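PDB 4ZM4: aminotransferase, which belongs to the class-III aminotransferases, fold-type I enzymes that use pyridoxal-5'-phosphate as cofactor. Local coordinates for residues Ala108-Gly113 against Thr255-Ala260; His70-Ala75 against Arg329-Leu334. The protein carries 1 engineered substitution. All coordinates share one frame; numbering follows the deposited sequence.

Contact 1: Ala108-Gly113 against Thr255-Ala260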
ATOM      1  N   ALA B 108       9.291   6.734 -17.929  1.00 21.09           N
ATOM      2  CA  ALA B 108      10.127   7.866 -18.360  1.00 21.96           C
ATOM      3  C   ALA B 108       9.791   8.335 -19.783  1.00 21.94           C
ATOM      4  O   ALA B 108       9.748   9.533 -20.044  1.00 20.24           O
ATOM      5  CB  ALA B 108      11.599   7.548 -18.240  1.00 21.13           C
ATOM      6  N   GLU B 109       9.499   7.386 -20.660  1.00 22.01           N
ATOM      7  CA  GLU B 109       9.163   7.684 -22.054  1.00 22.62           C
ATOM      8  C   GLU B 109       7.851   8.423 -22.119  1.00 23.65           C
ATOM      9  O   GLU B 109       7.736   9.413 -22.823  1.00 25.02           O
ATOM     10  CB  GLU B 109       9.053   6.384 -22.889  1.00 23.34           C
ATOM     11  CG  GLU B 109       9.081   6.640 -24.383  1.00 24.74           C
ATOM     12  CD  GLU B 109       8.612   5.453 -25.240  1.00 24.31           C
ATOM     13  OE1 GLU B 109       8.808   4.278 -24.859  1.00 23.06           O
ATOM     14  OE2 GLU B 109       8.035   5.703 -26.294  1.00 24.82           O
ATOM     15  N   LEU B 110       6.856   7.937 -21.379  1.00 22.95           N
ATOM     16  CA  LEU B 110       5.518   8.481 -21.449  1.00 22.16           C
ATOM     17  C   LEU B 110       5.318   9.756 -20.612  1.00 22.69           C
ATOM     18  O   LEU B 110       4.414  10.550 -20.909  1.00 20.84           O
ATOM     19  CB  LEU B 110       4.481   7.383 -21.069  1.00 21.89           C
ATOM     20  CG  LEU B 110       3.977   6.435 -22.178  1.00 21.64           C
ATOM     21  CD1 LEU B 110       5.056   5.980 -23.124  1.00 21.14           C
ATOM     22  CD2 LEU B 110       3.305   5.232 -21.578  1.00 23.07           C
ATOM     23  N   VAL B 111       6.118   9.963 -19.574  1.00 24.81           N
ATOM     24  CA  VAL B 111       5.908  11.136 -18.683  1.00 28.15           C
ATOM     25  C   VAL B 111       7.072  12.088 -18.756  1.00 31.39           C
ATOM     26  O   VAL B 111       8.180  11.743 -18.377  1.00 28.68           O
ATOM     27  CB  VAL B 111       5.626  10.767 -17.215  1.00 24.81           C
ATOM     28  CG1 VAL B 111       5.139  11.985 -16.436  1.00 23.37           C
ATOM     29  CG2 VAL B 111       4.563   9.688 -17.171  1.00 24.44           C
ATOM     30  N   PRO B 112       6.803  13.321 -19.259  1.00 44.04           N
ATOM     31  CA  PRO B 112       7.839  14.342 -19.502  1.00 46.05           C
ATOM     32  C   PRO B 112       8.769  14.572 -18.314  1.00 44.69           C
ATOM     33  O   PRO B 112      10.001  14.466 -18.441  1.00 44.31           O
ATOM     34  CB  PRO B 112       7.029  15.639 -19.789  1.00 48.83           C
ATOM     35  CG  PRO B 112       5.643  15.191 -20.141  1.00 48.17           C
ATOM     36  CD  PRO B 112       5.434  13.810 -19.590  1.00 44.22           C
ATOM     37  N   GLY B 113       8.168  14.899 -17.173  1.00 42.92           N
ATOM     38  CA  GLY B 113       8.922  15.300 -15.974  1.00 42.09           C
ATOM     39  C   GLY B 113       9.552  14.174 -15.180  1.00 37.99           C
ATOM     40  O   GLY B 113      10.033  14.428 -14.081  1.00 38.78           O
ATOM     41  N   THR B 255      -5.027  11.683 -12.627  1.00 17.36           N
ATOM     42  CA  THR B 255      -4.854  12.284 -13.962  1.00 16.93           C
ATOM     43  C   THR B 255      -3.780  11.621 -14.863  1.00 17.75           C
ATOM     44  O   THR B 255      -3.877  11.684 -16.103  1.00 18.33           O
ATOM     45  CB  THR B 255      -4.542  13.791 -13.870  1.00 16.05           C
ATOM     46  OG1 THR B 255      -3.391  13.985 -13.043  1.00 16.40           O
ATOM     47  CG2 THR B 255      -5.689  14.530 -13.299  1.00 16.11           C
ATOM     48  N   GLY B 256      -2.798  10.961 -14.266  1.00 17.83           N
ATOM     49  CA  GLY B 256      -1.737  10.310 -15.058  1.00 19.30           C
ATOM     50  C   GLY B 256      -2.234   9.197 -15.961  1.00 19.05           C
ATOM     51  O   GLY B 256      -3.018   8.356 -15.551  1.00 20.51           O
ATOM     52  N   PHE B 257      -1.814   9.237 -17.210  1.00 20.00           N
ATOM     53  CA  PHE B 257      -2.288   8.315 -18.254  1.00 19.60           C
ATOM     54  C   PHE B 257      -3.783   8.311 -18.422  1.00 20.92           C
ATOM     55  O   PHE B 257      -4.342   7.364 -18.992  1.00 25.48           O
ATOM     56  CB  PHE B 257      -1.820   6.888 -18.011  1.00 18.85           C
ATOM     57  CG  PHE B 257      -0.409   6.790 -17.518  1.00 19.50           C
ATOM     58  CD1 PHE B 257       0.661   6.947 -18.381  1.00 19.14           C
ATOM     59  CD2 PHE B 257      -0.155   6.565 -16.176  1.00 19.40           C
ATOM     60  CE1 PHE B 257       1.949   6.878 -17.906  1.00 19.61           C
ATOM     61  CE2 PHE B 257       1.141   6.474 -15.709  1.00 19.64           C
ATOM     62  CZ  PHE B 257       2.188   6.628 -16.571  1.00 19.55           C
ATOM     63  N   ARG B 258      -4.448   9.387 -18.025  1.00 22.79           N
ATOM     64  CA  ARG B 258      -5.919   9.468 -18.116  1.00 22.41           C
ATOM     65  C   ARG B 258      -6.367  10.682 -18.953  1.00 21.64           C
ATOM     66  O   ARG B 258      -7.109  10.523 -19.925  1.00 22.44           O
ATOM     67  CB  ARG B 258      -6.480   9.521 -16.687  1.00 22.17           C
ATOM     68  CG  ARG B 258      -7.876  10.072 -16.506  1.00 21.20           C
ATOM     69  CD  ARG B 258      -8.951   9.152 -17.016  1.00 22.46           C
ATOM     70  NE  ARG B 258      -9.067   7.899 -16.259  1.00 21.36           N
ATOM     71  CZ  ARG B 258      -9.989   6.968 -16.510  1.00 22.36           C
ATOM     72  NH1 ARG B 258     -10.918   7.169 -17.451  1.00 22.98           N
ATOM     73  NH2 ARG B 258     -10.016   5.838 -15.812  1.00 21.34           N
ATOM     74  N   VAL B 259      -5.942  11.877 -18.543  1.00 21.32           N
ATOM     75  CA  VAL B 259      -6.341  13.125 -19.232  1.00 23.57           C
ATOM     76  C   VAL B 259      -5.512  13.346 -20.495  1.00 23.28           C
ATOM     77  O   VAL B 259      -5.901  14.121 -21.351  1.00 26.14           O
ATOM     78  CB  VAL B 259      -6.251  14.379 -18.333  1.00 22.20           C
ATOM     79  CG1 VAL B 259      -7.160  14.221 -17.136  1.00 21.89           C
ATOM     80  CG2 VAL B 259      -4.822  14.610 -17.864  1.00 22.85           C
ATOM     81  N   ALA B 260      -4.428  12.594 -20.610  1.00 22.50           N
ATOM     82  CA  ALA B 260      -3.542  12.560 -21.779  1.00 22.05           C
ATOM     83  C   ALA B 260      -2.552  11.442 -21.510  1.00 22.74           C
ATOM     84  O   ALA B 260      -2.489  10.904 -20.399  1.00 21.26           O
ATOM     85  CB  ALA B 260      -2.807  13.872 -21.927  1.00 21.91           C
TER
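F257 lays the CE1-CZ side of its ring against L110 and V111 at the end of helix 98-110. V111 CG2 comes in obliquely, 3.9 Å from F257 CE1 and equally far from CZ, and the two side chains cross at about a right angle. L110 approaches the ring edge near its plane, its CB 4.1 Å from F257 CE1. V111 is the first residue past the helix to leave helical backbone angles; with CG1 anti to the backbone N (chi1 -168°), its other branch, CG2, is the one that touches the ring. In this fold-type I aminotransferase the contact joins the helix that precedes strand 116-120, at one edge of the seven-stranded sheet, to the loop that follows strand 247-251 within it. That loop turns sharply: T255 O accepts the N-H groups of both R258 and V259, while F257 takes a left-handed backbone conformation. No hydrogen bond crosses between the segments, and apolar side chains suit this buried place. A flat aromatic can span the gap between backbones and still meet two aliphatic neighbours. L325 of helix 315-329 touches both L110 and F257, and V280 and M281 also pack on the phenylalanine.

Contact 2: His70-Ala75 against Arg329-Leu334; sequences HLFGYA and RSLPDL
The F72 ring meets two leucines with its outer CE1-CZ side: L334 and L331 both approach it obliquely, and L71 CB of its own segment lies over one face, 4.3 Å above the plane and offset toward the rim. K327 adds a cation-pi interaction. A second ring in the same segment, that of H70, has Y74 CD1 above the centre of one face. The contact links two connections of the aminotransferase fold: the loop leading into helix 77-89 and the type I beta turn L331-L334, which joins helix 315-329 to helix 334-355. The turn is closed by the bond from L334 N to L331 O (3.1 Å), and P332, with its ring-restricted phi, fits its second position well. Its first and last residues are the leucines that grip F72. L334, with CG anti to the backbone N (chi1 178°), carries both methyls to the ring, CD1 3.7 Å from F72 CE1. L331 comes from the opposite direction to F72 and touches it with CD1, 3.8 Å from F72 CE1. L71 is buried beside them and also packs on M324, I328 and L338, so a branched aliphatic side chain suits it. G73, at phi 91° and psi 175°, has a backbone shape in which a beta-carbon would press on the preceding carbonyl oxygen. Elsewhere in the 70-75 segment, H70 and Y74 pack on M92 of the second subunit, and A75 on A88 of that subunit. Across the contact, L334 CD2 serves two neighbours at once, lying 3.6 Å from F72 CZ and 3.9 Å from L71 CD2.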
ATOM      1  N   HIS B  70      -9.147   1.654 -14.604  1.00 23.06           N
ATOM      2  CA  HIS B  70      -9.606   0.833 -15.714  1.00 21.27           C
ATOM      3  C   HIS B  70      -9.934   1.653 -16.930  1.00 20.72           C
ATOM      4  O   HIS B  70     -11.090   1.926 -17.243  1.00 22.58           O
ATOM      5  CB  HIS B  70     -10.788  -0.005 -15.242  1.00 20.75           C
ATOM      6  CG  HIS B  70     -10.448  -0.875 -14.073  1.00 19.95           C
ATOM      7  ND1 HIS B  70     -10.916  -0.628 -12.789  1.00 19.56           N
ATOM      8  CD2 HIS B  70      -9.642  -1.950 -13.980  1.00 19.07           C
ATOM      9  CE1 HIS B  70     -10.407  -1.519 -11.960  1.00 19.02           C
ATOM     10  NE2 HIS B  70      -9.642  -2.338 -12.654  1.00 20.35           N
ATOM     11  N   LEU B  71      -8.897   2.009 -17.652  1.00 22.39           N
ATOM     12  CA  LEU B  71      -9.015   2.792 -18.865  1.00 22.85           C
ATOM     13  C   LEU B  71      -9.686   1.988 -19.988  1.00 24.93           C
ATOM     14  O   LEU B  71     -10.384   2.553 -20.855  1.00 27.11           O
ATOM     15  CB  LEU B  71      -7.637   3.242 -19.283  1.00 22.80           C
ATOM     16  CG  LEU B  71      -7.529   4.465 -20.155  1.00 24.55           C
ATOM     17  CD1 LEU B  71      -7.987   5.699 -19.417  1.00 25.18           C
ATOM     18  CD2 LEU B  71      -6.083   4.644 -20.613  1.00 24.11           C
ATOM     19  N   PHE B  72      -9.480   0.683 -19.965  1.00 24.68           N
ATOM     20  CA  PHE B  72     -10.025  -0.226 -20.966  1.00 25.57           C
ATOM     21  C   PHE B  72     -11.142  -1.118 -20.416  1.00 25.41           C
ATOM     22  O   PHE B  72     -11.528  -2.094 -21.045  1.00 27.57           O
ATOM     23  CB  PHE B  72      -8.895  -1.121 -21.505  1.00 26.22           C
ATOM     24  CG  PHE B  72      -7.725  -0.355 -22.064  1.00 28.82           C
ATOM     25  CD1 PHE B  72      -7.846   0.340 -23.275  1.00 29.05           C
ATOM     26  CD2 PHE B  72      -6.501  -0.316 -21.391  1.00 28.39           C
ATOM     27  CE1 PHE B  72      -6.774   1.044 -23.797  1.00 27.66           C
ATOM     28  CE2 PHE B  72      -5.428   0.393 -21.921  1.00 28.21           C
ATOM     29  CZ  PHE B  72      -5.560   1.073 -23.120  1.00 26.16           C
ATOM     30  N   GLY B  73     -11.626  -0.839 -19.218  1.00 24.56           N
ATOM     31  CA  GLY B  73     -12.668  -1.672 -18.611  1.00 21.13           C
ATOM     32  C   GLY B  73     -12.132  -2.782 -17.771  1.00 20.01           C
ATOM     33  O   GLY B  73     -10.931  -2.982 -17.655  1.00 21.11           O
ATOM     34  N   TYR B  74     -13.046  -3.496 -17.129  1.00 21.29           N
ATOM     35  CA  TYR B  74     -12.723  -4.557 -16.211  1.00 21.72           C
ATOM     36  C   TYR B  74     -12.269  -5.804 -16.962  1.00 23.59           C
ATOM     37  O   TYR B  74     -12.641  -5.994 -18.127  1.00 24.32           O
ATOM     38  CB  TYR B  74     -13.947  -4.927 -15.398  1.00 21.73           C
ATOM     39  CG  TYR B  74     -14.435  -3.895 -14.402  1.00 23.13           C
ATOM     40  CD1 TYR B  74     -13.576  -3.314 -13.489  1.00 21.63           C
ATOM     41  CD2 TYR B  74     -15.800  -3.582 -14.310  1.00 22.46           C
ATOM     42  CE1 TYR B  74     -14.044  -2.389 -12.578  1.00 21.23           C
ATOM     43  CE2 TYR B  74     -16.264  -2.667 -13.382  1.00 22.65           C
ATOM     44  CZ  TYR B  74     -15.381  -2.079 -12.519  1.00 22.05           C
ATOM     45  OH  TYR B  74     -15.844  -1.189 -11.580  1.00 23.65           O
ATOM     46  N   ALA B  75     -11.503  -6.670 -16.297  1.00 23.84           N
ATOM     47  CA  ALA B  75     -11.049  -7.952 -16.899  1.00 27.06           C
ATOM     48  C   ALA B  75     -10.363  -7.791 -18.260  1.00 28.89           C
ATOM     49  O   ALA B  75     -10.728  -8.478 -19.241  1.00 29.45           O
ATOM     50  CB  ALA B  75     -12.217  -8.930 -17.023  1.00 26.89           C
ATOM     51  N   ARG B 329       0.917   2.762 -24.988  1.00 23.95           N
ATOM     52  CA  ARG B 329       1.925   3.255 -25.924  1.00 25.20           C
ATOM     53  C   ARG B 329       1.645   2.783 -27.348  1.00 23.87           C
ATOM     54  O   ARG B 329       1.864   3.532 -28.298  1.00 23.56           O
ATOM     55  CB  ARG B 329       3.292   2.775 -25.475  1.00 25.95           C
ATOM     56  CG  ARG B 329       4.480   3.246 -26.309  1.00 28.53           C
ATOM     57  CD  ARG B 329       5.553   2.214 -25.952  1.00 29.33           C
ATOM     58  NE  ARG B 329       6.968   2.427 -25.974  1.00 33.93           N
ATOM     59  CZ  ARG B 329       7.861   1.450 -25.798  1.00 33.78           C
ATOM     60  NH1 ARG B 329       7.478   0.187 -25.683  1.00 30.41           N
ATOM     61  NH2 ARG B 329       9.177   1.738 -25.798  1.00 38.16           N
ATOM     62  N   SER B 330       1.129   1.566 -27.484  1.00 23.18           N
ATOM     63  CA  SER B 330       0.876   0.982 -28.797  1.00 23.36           C
ATOM     64  C   SER B 330      -0.372   1.540 -29.467  1.00 24.02           C
ATOM     65  O   SER B 330      -0.671   1.201 -30.593  1.00 24.99           O
ATOM     66  CB  SER B 330       0.775  -0.545 -28.672  1.00 23.19           C
ATOM     67  OG  SER B 330      -0.410  -0.926 -28.001  1.00 24.50           O
ATOM     68  N   LEU B 331      -1.098   2.418 -28.783  1.00 29.38           N
ATOM     69  CA  LEU B 331      -2.390   2.953 -29.268  1.00 28.48           C
ATOM     70  C   LEU B 331      -2.311   4.467 -29.362  1.00 29.50           C
ATOM     71  O   LEU B 331      -2.767   5.179 -28.464  1.00 31.64           O
ATOM     72  CB  LEU B 331      -3.514   2.538 -28.315  1.00 28.36           C
ATOM     73  CG  LEU B 331      -3.755   1.024 -28.177  1.00 28.00           C
ATOM     74  CD1 LEU B 331      -4.826   0.773 -27.105  1.00 28.68           C
ATOM     75  CD2 LEU B 331      -4.186   0.385 -29.485  1.00 25.65           C
ATOM     76  N   PRO B 332      -1.716   4.968 -30.451  1.00 31.21           N
ATOM     77  CA  PRO B 332      -1.379   6.388 -30.496  1.00 30.31           C
ATOM     78  C   PRO B 332      -2.587   7.313 -30.641  1.00 27.74           C
ATOM     79  O   PRO B 332      -2.476   8.497 -30.317  1.00 29.54           O
ATOM     80  CB  PRO B 332      -0.442   6.496 -31.714  1.00 30.52           C
ATOM     81  CG  PRO B 332      -0.814   5.347 -32.578  1.00 31.48           C
ATOM     82  CD  PRO B 332      -1.267   4.242 -31.658  1.00 30.87           C
ATOM     83  N   ASP B 333      -3.735   6.791 -31.041  1.00 27.45           N
ATOM     84  CA  ASP B 333      -4.979   7.612 -31.068  1.00 27.12           C
ATOM     85  C   ASP B 333      -5.967   7.325 -29.908  1.00 24.18           C
ATOM     86  O   ASP B 333      -7.109   7.747 -29.947  1.00 23.62           O
ATOM     87  CB  ASP B 333      -5.679   7.456 -32.434  1.00 27.78           C
ATOM     88  CG  ASP B 333      -4.814   7.939 -33.595  1.00 27.67           C
ATOM     89  OD1 ASP B 333      -4.132   8.986 -33.462  1.00 31.12           O
ATOM     90  OD2 ASP B 333      -4.769   7.247 -34.627  1.00 30.57           O
ATOM     91  N   LEU B 334      -5.493   6.688 -28.842  1.00 22.78           N
ATOM     92  CA  LEU B 334      -6.350   6.294 -27.704  1.00 22.47           C
ATOM     93  C   LEU B 334      -7.037   7.472 -27.072  1.00 22.43           C
ATOM     94  O   LEU B 334      -8.259   7.478 -26.893  1.00 20.14           O
ATOM     95  CB  LEU B 334      -5.511   5.562 -26.647  1.00 22.25           C
ATOM     96  CG  LEU B 334      -6.222   5.118 -25.367  1.00 22.96           C
ATOM     97  CD1 LEU B 334      -7.391   4.194 -25.644  1.00 21.15           C
ATOM     98  CD2 LEU B 334      -5.211   4.444 -24.442  1.00 23.37           C
TER

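How the contacts relate
Contacts 1 and 2 have centres 14 Å apart and touch directly. E109 OE1 and R329 NH2 form a salt bridge of 2.7 Å that ties the end of helix 98-110 to the end of helix 315-329, and L110 CD1 packs on R329 CG at 4.2 Å. L71 is a second meeting point: its CD2 packs 3.6 Å from F257 O, and its CD1 lies 3.8 Å from R258 CZ. Helix 315-329 runs past both contacts, placing L325 on contact 1 and M324 and I328 on contact 2. Along the chain, contact 1 is nested inside the loop that contact 2 closes. The F257 side chain is about 13 Å from the bound P3B, so it makes no direct contact with the ligand.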